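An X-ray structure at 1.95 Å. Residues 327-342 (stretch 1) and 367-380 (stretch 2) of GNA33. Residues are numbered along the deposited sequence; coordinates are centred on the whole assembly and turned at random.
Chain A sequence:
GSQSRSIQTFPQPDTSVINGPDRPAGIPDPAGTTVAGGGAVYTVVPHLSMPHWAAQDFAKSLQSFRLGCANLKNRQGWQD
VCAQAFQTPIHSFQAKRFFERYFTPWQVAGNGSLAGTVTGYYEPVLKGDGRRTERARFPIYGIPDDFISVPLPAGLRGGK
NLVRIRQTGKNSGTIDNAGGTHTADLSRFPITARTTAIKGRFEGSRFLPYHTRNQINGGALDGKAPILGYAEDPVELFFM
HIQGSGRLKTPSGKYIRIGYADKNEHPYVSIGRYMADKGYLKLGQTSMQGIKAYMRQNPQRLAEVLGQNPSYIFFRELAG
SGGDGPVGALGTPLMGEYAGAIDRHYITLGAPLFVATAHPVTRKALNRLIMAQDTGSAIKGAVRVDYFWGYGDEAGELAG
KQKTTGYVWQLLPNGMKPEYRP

Stretch 1 (327-342) VGALGTPLMGEYAGAI
Stretch 2 (367-380) NRLIMAQDTGSAIK

Two segments whose touching residues are all at least 30 apart in sequence pair through a short parallel β-ladder, burying 1076 Å² in total. Strand 339-342 runs alongside strand 367-375 with an angle of 49° between their N-to-C directions. Ala339 pairs with Met371 and Gly340 with Ala372; a β-bulge then shifts the register by one, so that Ala341 lies across from Asp374, their CA atoms 4.3 Å apart.

Backbone hydrogen bonds set this register. Met371 N donates to Tyr338 O (3.0 Å), and Gly340 N to Met371 O (2.9 Å). At the bulge, where Gln373 adopts phi/psi -122/6, Gly340 O accepts from Gln373 N (3.2 Å) and, weakly, from Asp374 N (3.3 Å). Ile342 N to Asp374 O (2.9 Å) restores the ladder. CA-H...O contacts reinforce it, from Ala339 CA to Met371 O (3.2 Å) and from Ala341 CA to Asp374 O (3.1 Å).

The loop before the strand returns to the same bulge. A type I turn from Gly328 to Gly331, closed by Gly331 N to Gly328 O (2.8 Å), directs two amides at stretch 2: Leu330 N donates to Gln373 O (3.0 Å) and Ala329 N to Asp374 OD2 (2.7 Å). Asp374 (chi1 t) also accepts a weak bond at OD2 from Thr375 N (3.0 Å). Gly328 suits this crowded site, since a CB there would lie 2.8 Å from Asp374 CG. Gly331, at phi/psi 88/15, adopts a conformation that calls for glycine.

A type II turn from Met335 to Tyr338 places Glu337 at phi/psi 78/-4. Its m, t side chain brings OE2 to 3.1 Å from Arg368 NH1, a salt bridge whose hydrogen bond is weak. Tyr338 (chi1 m, chi2 93°) lies beside it, with Leu369 O near the ring plane at the edge, 3.6 Å from Tyr338 CD2.

Apolar packing follows the alternation of the sheet. Ile342 (p, p) and Ala372 share a face, with CG1 of the former 3.6 Å from CB of the latter. Gly340 leaves room for Ile370 (p, t): a CB on Gly340 would fall 2.7 Å from Ile370 CD1. On the face of Ala341 and Asp374, their CB atoms approach to 4.0 Å. The extended Gln373 (m, t) packs its CG 3.6 Å from Leu330 CD2, while Leu334 (m, t) brings CD2 to 3.9 Å from Gln373 OE1.

Two waters complete the join. Water 1 donates to Thr332 O and Gln373 O, with its oxygen 2.8 Å from each; water 2 accepts from Met335 N (3.0 Å) and donates to Gln373 OE1 (2.6 Å).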

ATOM      1  N   VAL A 327       0.184  -5.114  -5.944  1.00 35.07           N
ATOM      2  CA  VAL A 327       1.468  -4.591  -6.337  1.00 34.20           C
ATOM      3  C   VAL A 327       1.714  -3.305  -5.551  1.00 33.55           C
ATOM      4  O   VAL A 327       0.906  -2.368  -5.617  1.00 33.77           O
ATOM      5  CB  VAL A 327       1.536  -4.417  -7.878  1.00 33.93           C
ATOM      6  CG1 VAL A 327       2.693  -3.548  -8.276  1.00 34.58           C
ATOM      7  CG2 VAL A 327       1.647  -5.778  -8.532  1.00 34.08           C
ATOM      8  N   GLY A 328       2.801  -3.285  -4.776  1.00 32.66           N
ATOM      9  CA  GLY A 328       3.148  -2.129  -3.948  1.00 31.39           C
ATOM     10  C   GLY A 328       4.080  -1.122  -4.611  1.00 30.94           C
ATOM     11  O   GLY A 328       4.281  -1.150  -5.833  1.00 30.12           O
ATOM     12  N   ALA A 329       4.650  -0.239  -3.788  1.00 29.90           N
ATOM     13  CA  ALA A 329       5.506   0.862  -4.241  1.00 29.74           C
ATOM     14  C   ALA A 329       6.736   0.388  -5.022  1.00 29.51           C
ATOM     15  O   ALA A 329       7.199   1.081  -5.919  1.00 29.05           O
ATOM     16  CB  ALA A 329       5.940   1.699  -3.071  1.00 29.06           C
ATOM     17  N   LEU A 330       7.253  -0.791  -4.665  1.00 29.43           N
ATOM     18  CA  LEU A 330       8.379  -1.403  -5.377  1.00 29.05           C
ATOM     19  C   LEU A 330       7.978  -1.941  -6.767  1.00 29.18           C
ATOM     20  O   LEU A 330       8.842  -2.240  -7.620  1.00 29.16           O
ATOM     21  CB  LEU A 330       9.021  -2.498  -4.503  1.00 28.97           C
ATOM     22  CG  LEU A 330      10.256  -3.323  -4.906  1.00 29.77           C
ATOM     23  CD1 LEU A 330      11.403  -2.456  -5.430  1.00 30.13           C
ATOM     24  CD2 LEU A 330      10.723  -4.199  -3.718  1.00 27.74           C
ATOM     25  N   GLY A 331       6.672  -2.059  -6.998  1.00 28.87           N
ATOM     26  CA  GLY A 331       6.167  -2.479  -8.312  1.00 28.60           C
ATOM     27  C   GLY A 331       6.069  -3.988  -8.417  1.00 28.72           C
ATOM     28  O   GLY A 331       5.947  -4.542  -9.522  1.00 28.26           O
ATOM     29  N   THR A 332       6.138  -4.647  -7.258  1.00 28.24           N
ATOM     30  CA  THR A 332       6.125  -6.108  -7.165  1.00 28.96           C
ATOM     31  C   THR A 332       4.990  -6.598  -6.251  1.00 29.06           C
ATOM     32  O   THR A 332       4.552  -5.864  -5.351  1.00 29.61           O
ATOM     33  CB  THR A 332       7.507  -6.695  -6.685  1.00 28.99           C
ATOM     34  OG1 THR A 332       7.844  -6.169  -5.387  1.00 28.70           O
ATOM     35  CG2 THR A 332       8.615  -6.370  -7.695  1.00 28.64           C
ATOM     36  N   PRO A 333       4.489  -7.829  -6.493  1.00 29.91           N
ATOM     37  CA  PRO A 333       3.400  -8.391  -5.674  1.00 29.76           C
ATOM     38  C   PRO A 333       3.732  -8.712  -4.185  1.00 29.84           C
ATOM     39  O   PRO A 333       4.695  -9.426  -3.880  1.00 29.80           O
ATOM     40  CB  PRO A 333       2.992  -9.651  -6.462  1.00 29.83           C
ATOM     41  CG  PRO A 333       4.201 -10.021  -7.279  1.00 29.59           C
ATOM     42  CD  PRO A 333       4.877  -8.727  -7.610  1.00 29.35           C
ATOM     43  N   LEU A 334       2.917  -8.208  -3.258  1.00 29.66           N
ATOM     44  CA  LEU A 334       3.217  -8.378  -1.840  1.00 30.13           C
ATOM     45  C   LEU A 334       2.786  -9.756  -1.316  1.00 30.58           C
ATOM     46  O   LEU A 334       1.724 -10.288  -1.699  1.00 30.25           O
ATOM     47  CB  LEU A 334       2.560  -7.263  -1.006  1.00 30.60           C
ATOM     48  CG  LEU A 334       2.816  -5.810  -1.420  1.00 30.68           C
ATOM     49  CD1 LEU A 334       1.965  -4.834  -0.601  1.00 28.60           C
ATOM     50  CD2 LEU A 334       4.284  -5.479  -1.296  1.00 29.18           C
ATOM     51  N   MET A 335       3.625 -10.331  -0.452  1.00 30.43           N
ATOM     52  CA  MET A 335       3.360 -11.610   0.161  1.00 29.80           C
ATOM     53  C   MET A 335       2.787 -11.365   1.541  1.00 30.49           C
ATOM     54  O   MET A 335       3.414 -10.697   2.370  1.00 30.50           O
ATOM     55  CB  MET A 335       4.656 -12.410   0.265  1.00 29.96           C
ATOM     56  CG  MET A 335       4.514 -13.816   0.790  1.00 29.96           C
ATOM     57  SD  MET A 335       6.140 -14.540   1.036  1.00 30.60           S
ATOM     58  CE  MET A 335       5.764 -15.923   2.090  1.00 30.64           C
ATOM     59  N   GLY A 336       1.606 -11.917   1.781  1.00 29.29           N
ATOM     60  CA  GLY A 336       0.934 -11.815   3.084  1.00 29.28           C
ATOM     61  C   GLY A 336       1.819 -12.201   4.251  1.00 29.22           C
ATOM     62  O   GLY A 336       2.465 -13.271   4.228  1.00 27.26           O
ATOM     63  N   GLU A 337       1.873 -11.297   5.242  1.00 30.37           N
ATOM     64  CA  GLU A 337       2.613 -11.487   6.502  1.00 31.09           C
ATOM     65  C   GLU A 337       4.128 -11.304   6.462  1.00 31.98           C
ATOM     66  O   GLU A 337       4.772 -11.370   7.523  1.00 31.58           O
ATOM     67  CB  GLU A 337       2.315 -12.849   7.116  1.00 31.64           C
ATOM     68  CG  GLU A 337       0.972 -12.941   7.751  1.00 32.98           C
ATOM     69  CD  GLU A 337       0.701 -14.328   8.271  1.00 34.93           C
ATOM     70  OE1 GLU A 337      -0.168 -14.993   7.714  1.00 35.45           O
ATOM     71  OE2 GLU A 337       1.362 -14.766   9.232  1.00 39.43           O
ATOM     72  N   TYR A 338       4.662 -11.057   5.258  1.00 31.58           N
ATOM     73  CA  TYR A 338       6.096 -10.975   4.976  1.00 31.14           C
ATOM     74  C   TYR A 338       6.454  -9.739   4.150  1.00 30.23           C
ATOM     75  O   TYR A 338       7.517  -9.662   3.537  1.00 29.80           O
ATOM     76  CB  TYR A 338       6.610 -12.288   4.341  1.00 31.58           C
ATOM     77  CG  TYR A 338       6.698 -13.352   5.406  1.00 31.48           C
ATOM     78  CD1 TYR A 338       5.632 -14.229   5.651  1.00 30.08           C
ATOM     79  CD2 TYR A 338       7.825 -13.425   6.224  1.00 32.14           C
ATOM     80  CE1 TYR A 338       5.705 -15.155   6.711  1.00 31.64           C
ATOM     81  CE2 TYR A 338       7.907 -14.343   7.261  1.00 30.95           C
ATOM     82  CZ  TYR A 338       6.864 -15.193   7.507  1.00 30.61           C
ATOM     83  OH  TYR A 338       7.016 -16.078   8.550  1.00 33.09           O
ATOM     84  N   ALA A 339       5.547  -8.771   4.156  1.00 30.14           N
ATOM     85  CA  ALA A 339       5.773  -7.485   3.504  1.00 30.68           C
ATOM     86  C   ALA A 339       5.180  -6.360   4.337  1.00 30.62           C
ATOM     87  O   ALA A 339       4.267  -6.567   5.147  1.00 30.63           O
ATOM     88  CB  ALA A 339       5.195  -7.466   2.076  1.00 29.91           C
ATOM     89  N   GLY A 340       5.736  -5.174   4.175  1.00 30.79           N
ATOM     90  CA  GLY A 340       5.209  -4.013   4.867  1.00 31.32           C
ATOM     91  C   GLY A 340       5.409  -2.719   4.132  1.00 31.45           C
ATOM     92  O   GLY A 340       6.215  -2.649   3.198  1.00 32.40           O
ATOM     93  N   ALA A 341       4.638  -1.704   4.529  1.00 31.09           N
ATOM     94  CA  ALA A 341       4.836  -0.339   4.052  1.00 30.72           C
ATOM     95  C   ALA A 341       5.655   0.500   5.040  1.00 30.42           C
ATOM     96  O   ALA A 341       5.470   0.407   6.263  1.00 30.00           O
ATOM     97  CB  ALA A 341       3.473   0.360   3.721  1.00 30.64           C
ATOM     98  N   ILE A 342       6.533   1.339   4.486  1.00 30.69           N
ATOM     99  CA  ILE A 342       7.494   2.132   5.258  1.00 30.38           C
ATOM    100  C   ILE A 342       7.565   3.578   4.744  1.00 30.60           C
ATOM    101  O   ILE A 342       6.930   3.923   3.758  1.00 31.00           O
ATOM    102  CB  ILE A 342       8.930   1.487   5.234  1.00 30.98           C
ATOM    103  CG1 ILE A 342       9.330   1.036   3.816  1.00 30.28           C
ATOM    104  CG2 ILE A 342       9.007   0.267   6.158  1.00 28.77           C
ATOM    105  CD1 ILE A 342       9.688   2.198   2.823  1.00 34.99           C
ATOM    106  N   ASN A 367       7.388 -11.275  16.065  1.00 31.93           N
ATOM    107  CA  ASN A 367       8.752 -10.931  15.578  1.00 32.31           C
ATOM    108  C   ASN A 367       8.996 -11.575  14.219  1.00 32.43           C
ATOM    109  O   ASN A 367       8.947 -12.807  14.071  1.00 32.70           O
ATOM    110  CB  ASN A 367       9.862 -11.370  16.569  1.00 31.85           C
ATOM    111  CG  ASN A 367       9.649 -10.855  17.999  1.00 32.13           C
ATOM    112  OD1 ASN A 367       9.320  -9.705  18.225  1.00 31.57           O
ATOM    113  ND2 ASN A 367       9.864 -11.726  18.966  1.00 31.06           N
ATOM    114  N   ARG A 368       9.244 -10.747  13.206  1.00 32.75           N
ATOM    115  CA  ARG A 368       9.184 -11.191  11.837  1.00 31.29           C
ATOM    116  C   ARG A 368      10.211 -10.485  10.980  1.00 29.89           C
ATOM    117  O   ARG A 368      10.316  -9.272  11.038  1.00 29.89           O
ATOM    118  CB  ARG A 368       7.781 -10.883  11.262  1.00 32.70           C
ATOM    119  CG  ARG A 368       6.639 -11.751  11.816  1.00 34.89           C
ATOM    120  CD  ARG A 368       6.349 -12.908  10.867  1.00 34.46           C
ATOM    121  NE  ARG A 368       5.587 -13.955  11.535  1.00 36.50           N
ATOM    122  CZ  ARG A 368       4.257 -14.073  11.527  1.00 39.47           C
ATOM    123  NH1 ARG A 368       3.476 -13.197  10.877  1.00 37.87           N
ATOM    124  NH2 ARG A 368       3.699 -15.088  12.200  1.00 39.26           N
ATOM    125  N   LEU A 369      10.960 -11.237  10.181  1.00 28.37           N
ATOM    126  CA  LEU A 369      11.724 -10.616   9.096  1.00 27.68           C
ATOM    127  C   LEU A 369      10.832 -10.451   7.882  1.00 27.93           C
ATOM    128  O   LEU A 369      10.620 -11.406   7.117  1.00 28.11           O
ATOM    129  CB  LEU A 369      12.980 -11.415   8.721  1.00 27.34           C
ATOM    130  CG  LEU A 369      13.864 -10.715   7.677  1.00 26.98           C
ATOM    131  CD1 LEU A 369      14.356  -9.383   8.227  1.00 24.51           C
ATOM    132  CD2 LEU A 369      15.034 -11.626   7.331  1.00 23.26           C
ATOM    133  N   ILE A 370      10.328  -9.224   7.703  1.00 28.43           N
ATOM    134  CA  ILE A 370       9.521  -8.842   6.526  1.00 27.27           C
ATOM    135  C   ILE A 370      10.355  -8.095   5.495  1.00 26.66           C
ATOM    136  O   ILE A 370      11.496  -7.815   5.740  1.00 26.11           O
ATOM    137  CB  ILE A 370       8.276  -8.025   6.949  1.00 27.82           C
ATOM    138  CG1 ILE A 370       8.660  -6.615   7.411  1.00 27.37           C
ATOM    139  CG2 ILE A 370       7.488  -8.822   8.052  1.00 25.78           C
ATOM    140  CD1 ILE A 370       7.554  -5.596   7.372  1.00 28.35           C
ATOM    141  N   MET A 371       9.773  -7.819   4.332  1.00 26.08           N
ATOM    142  CA  MET A 371      10.389  -6.983   3.312  1.00 26.82           C
ATOM    143  C   MET A 371       9.632  -5.667   3.184  1.00 27.39           C
ATOM    144  O   MET A 371       8.407  -5.644   3.107  1.00 26.52           O
ATOM    145  CB  MET A 371      10.461  -7.727   1.973  1.00 25.16           C
ATOM    146  CG  MET A 371      11.123  -9.122   2.076  1.00 25.59           C
ATOM    147  SD  MET A 371      12.886  -9.078   2.478  1.00 27.95           S
ATOM    148  CE  MET A 371      12.852 -10.249   3.833  1.00 26.15           C
ATOM    149  N   ALA A 372      10.392  -4.573   3.191  1.00 28.94           N
ATOM    150  CA  ALA A 372       9.870  -3.217   3.086  1.00 29.80           C
ATOM    151  C   ALA A 372       9.735  -2.857   1.610  1.00 30.51           C
ATOM    152  O   ALA A 372      10.672  -2.328   0.980  1.00 32.11           O
ATOM    153  CB  ALA A 372      10.799  -2.265   3.790  1.00 29.75           C
ATOM    154  N   GLN A 373       8.577  -3.177   1.048  1.00 30.22           N
ATOM    155  CA  GLN A 373       8.393  -3.162  -0.400  1.00 29.27           C
ATOM    156  C   GLN A 373       7.269  -2.219  -0.834  1.00 29.60           C
ATOM    157  O   GLN A 373       6.909  -2.150  -2.018  1.00 29.76           O
ATOM    158  CB  GLN A 373       8.110  -4.577  -0.875  1.00 28.34           C
ATOM    159  CG  GLN A 373       9.282  -5.539  -0.743  1.00 29.81           C
ATOM    160  CD  GLN A 373       8.885  -6.959  -1.091  1.00 29.91           C
ATOM    161  OE1 GLN A 373       7.705  -7.279  -1.107  1.00 30.10           O
ATOM    162  NE2 GLN A 373       9.870  -7.818  -1.362  1.00 29.66           N
ATOM    163  N   ASP A 374       6.726  -1.475   0.128  1.00 30.02           N
ATOM    164  CA  ASP A 374       5.600  -0.598  -0.126  1.00 29.80           C
ATOM    165  C   ASP A 374       5.696   0.670   0.722  1.00 29.94           C
ATOM    166  O   ASP A 374       6.485   0.734   1.676  1.00 30.45           O
ATOM    167  CB  ASP A 374       4.307  -1.358   0.157  1.00 29.47           C
ATOM    168  CG  ASP A 374       3.091  -0.792  -0.603  1.00 30.22           C
ATOM    169  OD1 ASP A 374       1.969  -1.171  -0.232  1.00 30.14           O
ATOM    170  OD2 ASP A 374       3.243   0.023  -1.551  1.00 32.40           O
ATOM    171  N   THR A 375       4.889   1.661   0.346  1.00 29.57           N
ATOM    172  CA  THR A 375       4.768   2.959   0.999  1.00 29.44           C
ATOM    173  C   THR A 375       3.283   3.316   1.139  1.00 29.84           C
ATOM    174  O   THR A 375       2.447   2.778   0.420  1.00 29.50           O
ATOM    175  CB  THR A 375       5.409   4.074   0.142  1.00 29.76           C
ATOM    176  OG1 THR A 375       4.792   4.090  -1.149  1.00 30.22           O
ATOM    177  CG2 THR A 375       6.885   3.872  -0.037  1.00 29.19           C
ATOM    178  N   GLY A 376       2.955   4.231   2.051  1.00 30.21           N
ATOM    179  CA  GLY A 376       1.611   4.837   2.098  1.00 30.48           C
ATOM    180  C   GLY A 376       1.682   6.334   2.370  1.00 30.93           C
ATOM    181  O   GLY A 376       2.685   6.813   2.891  1.00 31.32           O
ATOM    182  N   SER A 377       0.626   7.074   2.031  1.00 31.46           N
ATOM    183  CA  SER A 377       0.562   8.523   2.315  1.00 31.74           C
ATOM    184  C   SER A 377       0.488   8.829   3.826  1.00 31.83           C
ATOM    185  O   SER A 377       0.977   9.863   4.279  1.00 31.47           O
ATOM    186  CB  SER A 377      -0.576   9.200   1.527  1.00 32.60           C
ATOM    187  OG  SER A 377      -1.856   8.675   1.860  1.00 33.75           O
ATOM    188  N   ALA A 378      -0.069   7.895   4.599  1.00 31.96           N
ATOM    189  CA  ALA A 378      -0.192   8.027   6.059  1.00 31.61           C
ATOM    190  C   ALA A 378       0.932   7.345   6.876  1.00 31.18           C
ATOM    191  O   ALA A 378       0.875   7.304   8.102  1.00 31.11           O
ATOM    192  CB  ALA A 378      -1.572   7.533   6.513  1.00 31.83           C
ATOM    193  N   ILE A 379       1.960   6.842   6.199  1.00 30.95           N
ATOM    194  CA  ILE A 379       3.044   6.096   6.848  1.00 30.18           C
ATOM    195  C   ILE A 379       4.303   6.958   6.886  1.00 30.20           C
ATOM    196  O   ILE A 379       4.976   7.118   5.879  1.00 29.89           O
ATOM    197  CB  ILE A 379       3.286   4.725   6.144  1.00 30.15           C
ATOM    198  CG1 ILE A 379       1.971   3.938   6.036  1.00 29.46           C
ATOM    199  CG2 ILE A 379       4.380   3.884   6.859  1.00 30.60           C
ATOM    200  CD1 ILE A 379       1.361   3.523   7.376  1.00 30.49           C
ATOM    201  N   LYS A 380       4.599   7.525   8.056  1.00 30.28           N
ATOM    202  CA  LYS A 380       5.679   8.526   8.190  1.00 30.30           C
ATOM    203  C   LYS A 380       6.479   8.318   9.461  1.00 29.44           C
ATOM    204  O   LYS A 380       5.910   8.003  10.524  1.00 29.00           O
ATOM    205  CB  LYS A 380       5.139   9.975   8.174  1.00 30.85           C
ATOM    206  CG  LYS A 380       4.442  10.454   6.884  1.00 31.89           C
ATOM    207  CD  LYS A 380       5.358  10.505   5.661  1.00 32.72           C
ATOM    208  CE  LYS A 380       4.606  11.050   4.453  1.00 34.23           C
ATOM    209  NZ  LYS A 380       5.198  10.608   3.149  1.00 35.27           N
TER
HETATM  210  O   HOH W   1       5.881  -3.743  -4.124  1.00 23.51           O
HETATM  211  O   HOH W   2       6.466  -9.497  -0.404  1.00 19.35           O
HETATM  212  O   HOH W   3       5.596   5.933   2.991  1.00 29.48           O